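Local coordinates for polysialic acid O-acetyltransferase (PDB 3JQY), which catalyses the O-acetylation of capsular polysialic acid from acetyl-CoA, acting as a homotrimer with high specificity for long sialic acid polymers, at residues 33-37 with 38-42; 226-229 with 230-233. One frame throughout, in Å; residues are numbered along the deposited sequence.

How the contacts relate
The two contacts are local folds of the chain near opposite ends of the subunit, their centres about 46 Å apart on opposite sides of its centre, and they share no element. Contact 1 is a surface turn between strands 31-35 and 41-44, although Phe42 in it is buried; no other chain of the assembly touches it. Contact 2, partly buried, lies in the loop between strand 218-220 and helix 233-245 and packs on a second subunit. In each an aspartate accepts from the backbone. Asp35 takes one N-H and a water and sits near an apolar pair, whereas Asp231 binds two amides directly, just ahead of a short 3-10 turn.

Contact 1 (33-37 with 38-42); sequences VDDNG and SGNVF
Val33 and Phe42, with Asp35 and Asn40 nearer the bend, face each other in a local contact across the turn that joins strand 31-35 to strand 41-44, at the N-terminal end of the β-helix. The valine offers one branch: Val33 CG2 lies 3.9 Å from Phe42 CD2 and about as far from CE2, an oblique approach to the CD2-CE2 bond. Phe42 CG stands anti to its backbone N (chi1 175°), which carries the buried ring across toward the valine; Phe31 meets the same ring, and Leu64 and Ile66 of the next coil also touch the phenylalanine.

Polar groups take over toward the bend. Asp35 OD1 accepts from Gly37 N at 2.9 Å, nearly in line with the C-O bond and with an N-H···O angle of 159°, which makes an Asx turn. The second oxygen, Asp35 OD2, lies 3.5 Å from Asn40 CB and accepts a hydrogen bond from a water 2.6 Å away. That water also donates to Gly37 O, at 3.0 Å, and accepts from Asn40 N, at 3.1 Å, so a single molecule ties the carboxylate to backbone groups before and after the bend. An alanine in place of Asp35 would remove both oxygens, and Gly37 N would probably lose its side-chain acceptor while the water kept only its backbone partners. Asp34 and Val41 form backbone hydrogen bonds to Val55 and Asn62, residues of the following coil. A turn between two flat parallel sheets, repeated coil after coil, is the corner of the left-handed β-helix of hexapeptide-repeat transferases.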
loop_
_atom_site.group_PDB
_atom_site.type_symbol
_atom_site.label_atom_id
_atom_site.label_comp_id
_atom_site.label_asym_id
_atom_site.label_seq_id
_atom_site.Cartn_x
_atom_site.Cartn_y
_atom_site.Cartn_z
ATOM N N VAL B 33 -7.688 -24.227 -18.756
ATOM C CA VAL B 33 -7.902 -25.112 -17.626
ATOM C C VAL B 33 -6.752 -26.089 -17.513
ATOM O O VAL B 33 -6.362 -26.714 -18.500
ATOM C CB VAL B 33 -9.220 -25.897 -17.766
ATOM C CG1 VAL B 33 -9.411 -26.820 -16.575
ATOM C CG2 VAL B 33 -10.397 -24.935 -17.897
ATOM N N ASP B 34 -6.199 -26.202 -16.312
ATOM C CA ASP B 34 -5.160 -27.181 -16.035
ATOM C C ASP B 34 -5.569 -28.025 -14.836
ATOM O O ASP B 34 -5.841 -27.503 -13.760
ATOM C CB ASP B 34 -3.828 -26.490 -15.768
ATOM C CG ASP B 34 -2.692 -27.475 -15.616
ATOM O OD1 ASP B 34 -2.607 -28.410 -16.443
ATOM O OD2 ASP B 34 -1.891 -27.318 -14.672
ATOM N N ASP B 35 -5.603 -29.337 -15.022
ATOM C CA ASP B 35 -6.131 -30.226 -13.995
ATOM C C ASP B 35 -5.123 -31.316 -13.657
ATOM O O ASP B 35 -4.812 -32.164 -14.494
ATOM C CB ASP B 35 -7.452 -30.827 -14.477
ATOM C CG ASP B 35 -8.180 -31.602 -13.393
ATOM O OD1 ASP B 35 -7.562 -31.900 -12.352
ATOM O OD2 ASP B 35 -9.374 -31.919 -13.598
ATOM N N ASN B 36 -4.601 -31.279 -12.432
ATOM C CA ASN B 36 -3.617 -32.257 -11.984
ATOM C C ASN B 36 -4.188 -33.314 -11.043
ATOM O O ASN B 36 -3.446 -34.146 -10.520
ATOM C CB ASN B 36 -2.443 -31.563 -11.294
ATOM C CG ASN B 36 -1.728 -30.589 -12.199
ATOM O OD1 ASN B 36 -1.905 -30.605 -13.420
ATOM N ND2 ASN B 36 -0.909 -29.731 -11.602
ATOM N N GLY B 37 -5.501 -33.284 -10.831
ATOM C CA GLY B 37 -6.141 -34.188 -9.893
ATOM C C GLY B 37 -7.306 -34.951 -10.502
ATOM O O GLY B 37 -7.521 -34.912 -11.713
ATOM N N SER B 38 -8.058 -35.649 -9.658
ATOM C CA SER B 38 -9.210 -36.420 -10.114
ATOM C C SER B 38 -10.516 -35.873 -9.546
ATOM O O SER B 38 -10.535 -35.236 -8.492
ATOM C CB SER B 38 -9.054 -37.887 -9.705
ATOM O OG SER B 38 -9.021 -38.005 -8.296
ATOM N N GLY B 39 -11.606 -36.125 -10.261
ATOM C CA GLY B 39 -12.937 -35.808 -9.779
ATOM C C GLY B 39 -13.292 -34.335 -9.823
ATOM O O GLY B 39 -14.354 -33.946 -9.347
ATOM N N ASN B 40 -12.410 -33.515 -10.389
ATOM C CA ASN B 40 -12.638 -32.068 -10.437
ATOM C C ASN B 40 -13.714 -31.665 -11.438
ATOM O O ASN B 40 -13.866 -32.299 -12.483
ATOM C CB ASN B 40 -11.331 -31.342 -10.753
ATOM C CG ASN B 40 -10.278 -31.561 -9.688
ATOM O OD1 ASN B 40 -9.137 -31.918 -9.991
ATOM N ND2 ASN B 40 -10.657 -31.359 -8.434
ATOM N N VAL B 41 -14.450 -30.598 -11.121
ATOM C CA VAL B 41 -15.535 -30.140 -11.974
ATOM C C VAL B 41 -15.498 -28.630 -12.173
ATOM O O VAL B 41 -15.373 -27.880 -11.216
ATOM C CB VAL B 41 -16.898 -30.533 -11.380
ATOM C CG1 VAL B 41 -18.021 -29.913 -12.174
ATOM C CG2 VAL B 41 -17.033 -32.056 -11.338
ATOM N N PHE B 42 -15.598 -28.200 -13.426
ATOM C CA PHE B 42 -15.703 -26.790 -13.761
ATOM C C PHE B 42 -16.994 -26.632 -14.550
ATOM O O PHE B 42 -17.138 -27.207 -15.631
ATOM C CB PHE B 42 -14.481 -26.365 -14.586
ATOM C CG PHE B 42 -14.528 -24.944 -15.094
ATOM C CD1 PHE B 42 -15.188 -23.949 -14.389
ATOM C CD2 PHE B 42 -13.887 -24.603 -16.274
ATOM C CE1 PHE B 42 -15.208 -22.643 -14.858
ATOM C CE2 PHE B 42 -13.913 -23.300 -16.749
ATOM C CZ PHE B 42 -14.565 -22.321 -16.036
HETATM O O HOH W 1 -10.274 -34.147 -12.537
#

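Contact 2 (226-229 with 230-233); sequences AELI and SDDK
Asp231 turns its side chain back over the residues that precede it, and its carboxylate meets the backbone of Glu227 and Leu228. CG is placed anti to its own carbonyl carbon (chi1 -70°), which brings OD2 within reach of two successive amides. Glu227 N donates at 3.0 Å to Asp231 OD2 on the anti lone pair, whereas Leu228 N, also 3.0 Å from Asp231 OD2, comes from above the carboxylate plane, 50° out of it. The two donors therefore approach one oxygen from different directions. Asp231 CB also lies 3.7 Å from Ala226 CB.

Leu228 CB lies 3.8 Å from Ser230 OG and as far from Asp231 OD2, so hydroxyl and carboxylate both border the leucine. The side chain of Ile229 packs on Cys235 and His239 of helix 233-245, and with Ala226 it packs on Phe150 of a second subunit. The backbone makes a short 3-10 turn: Asp231 N donates to Leu228 O at 3.0 Å, and Asp232 N to Ile229 O at 3.2 Å. Asp232 then acts as the N-cap of helix 233-245, its OD2 accepting from Cys235 N while OD1 accepts from Thr223 OG1.

Two N-H groups on one oxygen should offset part of the negative charge of Asp231, which may matter because Glu227 OE2, of like charge, stands 6.0 Å from Asp231 OD2. The chemistry is thus that of carboxylates bound to backbone amides: Asp231 probably steadies the bend ahead of the helix, and Asp232 caps the helix itself.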
loop_
_atom_site.group_PDB
_atom_site.type_symbol
_atom_site.label_atom_id
_atom_site.label_comp_id
_atom_site.label_asym_id
_atom_site.label_seq_id
_atom_site.Cartn_x
_atom_site.Cartn_y
_atom_site.Cartn_z
ATOM N N ALA B 226 -26.774 10.746 -6.843
ATOM C CA ALA B 226 -27.724 10.665 -5.737
ATOM C C ALA B 226 -27.394 11.630 -4.597
ATOM O O ALA B 226 -26.293 11.603 -4.050
ATOM C CB ALA B 226 -27.808 9.232 -5.215
ATOM N N GLU B 227 -28.358 12.477 -4.243
ATOM C CA GLU B 227 -28.204 13.382 -3.107
ATOM C C GLU B 227 -29.063 12.923 -1.929
ATOM O O GLU B 227 -28.840 13.324 -0.784
ATOM C CB GLU B 227 -28.559 14.817 -3.504
ATOM C CG GLU B 227 -27.811 15.313 -4.733
ATOM C CD GLU B 227 -27.736 16.829 -4.809
ATOM O OE1 GLU B 227 -26.919 17.343 -5.604
ATOM O OE2 GLU B 227 -28.486 17.504 -4.072
ATOM N N LEU B 228 -30.046 12.078 -2.228
ATOM C CA LEU B 228 -30.888 11.469 -1.207
ATOM C C LEU B 228 -30.874 9.967 -1.406
ATOM O O LEU B 228 -30.664 9.492 -2.519
ATOM C CB LEU B 228 -32.326 11.967 -1.318
ATOM C CG LEU B 228 -32.596 13.455 -1.095
ATOM C CD1 LEU B 228 -34.033 13.787 -1.482
ATOM C CD2 LEU B 228 -32.316 13.837 0.349
ATOM N N ILE B 229 -31.104 9.220 -0.331
ATOM C CA ILE B 229 -31.212 7.772 -0.445
ATOM C C ILE B 229 -32.215 7.367 -1.531
ATOM O O ILE B 229 -31.973 6.428 -2.293
ATOM C CB ILE B 229 -31.595 7.134 0.902
ATOM C CG1 ILE B 229 -30.402 7.192 1.863
ATOM C CG2 ILE B 229 -32.065 5.703 0.698
ATOM C CD1 ILE B 229 -30.678 6.629 3.235
ATOM N N SER B 230 -33.330 8.092 -1.614
ATOM C CA SER B 230 -34.401 7.747 -2.550
ATOM C C SER B 230 -34.013 7.939 -4.021
ATOM O O SER B 230 -34.729 7.495 -4.922
ATOM C CB SER B 230 -35.676 8.537 -2.228
ATOM O OG SER B 230 -35.442 9.934 -2.266
ATOM N N ASP B 231 -32.884 8.596 -4.261
ATOM C CA ASP B 231 -32.417 8.830 -5.628
ATOM C C ASP B 231 -31.822 7.580 -6.273
ATOM O O ASP B 231 -31.640 7.532 -7.492
ATOM C CB ASP B 231 -31.388 9.963 -5.664
ATOM C CG ASP B 231 -32.004 11.321 -5.393
ATOM O OD1 ASP B 231 -33.217 11.490 -5.637
ATOM O OD2 ASP B 231 -31.270 12.221 -4.938
ATOM N N ASP B 232 -31.512 6.574 -5.460
ATOM C CA ASP B 232 -30.919 5.345 -5.980
ATOM C C ASP B 232 -31.749 4.127 -5.596
ATOM O O ASP B 232 -32.012 3.898 -4.414
ATOM C CB ASP B 232 -29.489 5.176 -5.468
ATOM C CG ASP B 232 -28.825 3.932 -6.023
ATOM O OD1 ASP B 232 -28.408 3.951 -7.199
ATOM O OD2 ASP B 232 -28.731 2.931 -5.289
ATOM N N LYS B 233 -32.156 3.346 -6.593
ATOM C CA LYS B 233 -33.033 2.198 -6.357
ATOM C C LYS B 233 -32.471 1.186 -5.353
ATOM O O LYS B 233 -33.148 0.833 -4.387
ATOM C CB LYS B 233 -33.380 1.492 -7.672
ATOM C CG LYS B 233 -34.331 2.266 -8.576
ATOM C CD LYS B 233 -34.767 1.411 -9.758
ATOM C CE LYS B 233 -35.806 2.115 -10.616
ATOM N NZ LYS B 233 -36.303 1.223 -11.703
#